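Transcriptional regulator, LacI family (PDB 2RGY) probably regulates transcription as a LacI-family DNA-binding protein whose periplasmic-binding-protein-like part would sense a small effector, perhaps a sugar. Local coordinates at residues 226-231 / 274-278. Numbering follows the deposited sequence.
Sequences DDYSAA and VSMRA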
loop_
_atom_site.group_PDB
_atom_site.type_symbol
_atom_site.label_atom_id
_atom_site.label_comp_id
_atom_site.label_asym_id
_atom_site.label_seq_id
_atom_site.Cartn_x
_atom_site.Cartn_y
_atom_site.Cartn_z
ATOM N N ASP A 226 6.460 5.644 10.134
ATOM C CA ASP A 226 7.451 6.137 9.174
ATOM C C ASP A 226 7.348 5.223 7.967
ATOM O O ASP A 226 8.343 4.708 7.441
ATOM C CB ASP A 226 8.879 6.131 9.731
ATOM C CG ASP A 226 9.868 6.834 8.798
ATOM O OD1 ASP A 226 9.414 7.642 7.955
ATOM O OD2 ASP A 226 11.090 6.595 8.912
ATOM N N ASP A 227 6.100 5.013 7.557
ATOM C CA ASP A 227 5.790 4.182 6.414
ATOM C C ASP A 227 6.364 4.940 5.221
ATOM O O ASP A 227 6.513 6.166 5.271
ATOM C CB ASP A 227 4.268 3.983 6.349
ATOM C CG ASP A 227 3.798 2.830 7.251
ATOM O OD1 ASP A 227 2.629 2.841 7.703
ATOM O OD2 ASP A 227 4.603 1.895 7.499
ATOM N N TYR A 228 6.716 4.245 4.151
ATOM C CA TYR A 228 7.325 4.986 3.067
ATOM C C TYR A 228 6.439 5.802 2.144
ATOM O O TYR A 228 6.808 6.131 1.022
ATOM C CB TYR A 228 8.311 4.080 2.329
ATOM C CG TYR A 228 9.549 3.860 3.189
ATOM C CD1 TYR A 228 10.291 2.674 3.112
ATOM C CD2 TYR A 228 9.983 4.858 4.086
ATOM C CE1 TYR A 228 11.441 2.485 3.908
ATOM C CE2 TYR A 228 11.128 4.677 4.878
ATOM C CZ TYR A 228 11.850 3.491 4.783
ATOM O OH TYR A 228 12.999 3.332 5.547
ATOM N N SER A 229 5.276 6.172 2.663
ATOM C CA SER A 229 4.358 7.037 1.940
ATOM C C SER A 229 4.566 8.428 2.560
ATOM O O SER A 229 4.110 9.444 2.019
ATOM C CB SER A 229 2.909 6.586 2.158
ATOM O OG SER A 229 1.988 7.501 1.570
ATOM N N ALA A 230 5.276 8.461 3.690
ATOM C CA ALA A 230 5.535 9.703 4.423
ATOM C C ALA A 230 6.487 10.676 3.743
ATOM O O ALA A 230 6.218 11.881 3.693
ATOM C CB ALA A 230 6.045 9.377 5.832
ATOM N N ALA A 231 7.600 10.165 3.223
ATOM C CA ALA A 231 8.577 11.022 2.562
ATOM C C ALA A 231 7.964 11.771 1.392
ATOM O O ALA A 231 8.433 12.842 1.018
ATOM C CB ALA A 231 9.771 10.196 2.078
ATOM N N VAL A 274 13.064 9.324 15.473
ATOM C CA VAL A 274 12.133 10.200 14.781
ATOM C C VAL A 274 12.712 10.627 13.448
ATOM O O VAL A 274 13.841 11.113 13.375
ATOM C CB VAL A 274 11.805 11.448 15.605
ATOM C CG1 VAL A 274 10.973 12.404 14.785
ATOM C CG2 VAL A 274 11.034 11.049 16.845
ATOM N N SER A 275 11.941 10.425 12.389
ATOM C CA SER A 275 12.380 10.814 11.065
ATOM C C SER A 275 11.893 12.236 10.828
ATOM O O SER A 275 10.738 12.458 10.481
ATOM C CB SER A 275 11.808 9.857 10.022
ATOM O OG SER A 275 12.260 8.541 10.283
HETATM N N MSE A 276 12.781 13.196 11.047
HETATM C CA MSE A 276 12.442 14.602 10.882
HETATM C C MSE A 276 12.348 14.989 9.420
HETATM O O MSE A 276 13.313 14.851 8.669
HETATM C CB MSE A 276 13.487 15.495 11.566
HETATM C CG MSE A 276 13.378 15.599 13.083
HETATM SE SE MSE A 276 11.865 16.413 13.701
HETATM C CE MSE A 276 11.777 17.847 12.674
ATOM N N ARG A 277 11.180 15.473 9.017
ATOM C CA ARG A 277 10.993 15.894 7.636
ATOM C C ARG A 277 10.516 17.333 7.629
ATOM O O ARG A 277 11.147 18.176 8.266
ATOM C CB ARG A 277 10.029 14.943 6.916
ATOM C CG ARG A 277 10.569 13.506 6.900
ATOM C CD ARG A 277 10.130 12.727 5.673
ATOM N NE ARG A 277 10.733 11.394 5.606
ATOM C CZ ARG A 277 10.377 10.366 6.371
ATOM N NH1 ARG A 277 9.415 10.507 7.274
ATOM N NH2 ARG A 277 10.976 9.193 6.227
ATOM N N ALA A 278 9.402 17.635 6.969
ATOM C CA ALA A 278 8.964 19.023 6.913
ATOM C C ALA A 278 7.604 19.375 7.497
ATOM O O ALA A 278 7.145 20.508 7.339
ATOM C CB ALA A 278 9.037 19.510 5.467
#
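Asp226 and Arg277 form a salt bridge in which both terminal nitrogens of the guanidinium converge end-on on a single carboxylate oxygen. NH2 of Arg277 donates to the syn lone pair of OD1 of Asp226 at 2.8 Å; NH1 of Arg277 reaches the same OD1 at 2.9 Å, still on the syn side but tilted out of the carboxylate plane. OD1 sits almost in the guanidinium plane, and the two flat groups are turned 45° apart. With chi1 at -172°, CG of Asp226 turns away from the backbone N and the carboxylate extends towards Arg277.

The second oxygen takes a hydroxyl: OG of Ser275 donates to OD2 of Asp226 over 2.7 Å, from above the carboxylate plane. His241 ND1 also bonds OD2, and Leu237 O accepts from Arg277 NH1.

Van der Waals contact is slight. CA of Ala231 lies over one guanidinium face, 3.7 Å from NE of Arg277, while CB of Ala230 approaches NH1 obliquely.

Within the periplasmic-binding-protein-like domain, the contact ties the loop linking strands 220-223 and 238-241 to the end of strand 273-275 and the turn just after it; 273-275 runs antiparallel to 238-241 and is outermost in the mixed sheet within this chain.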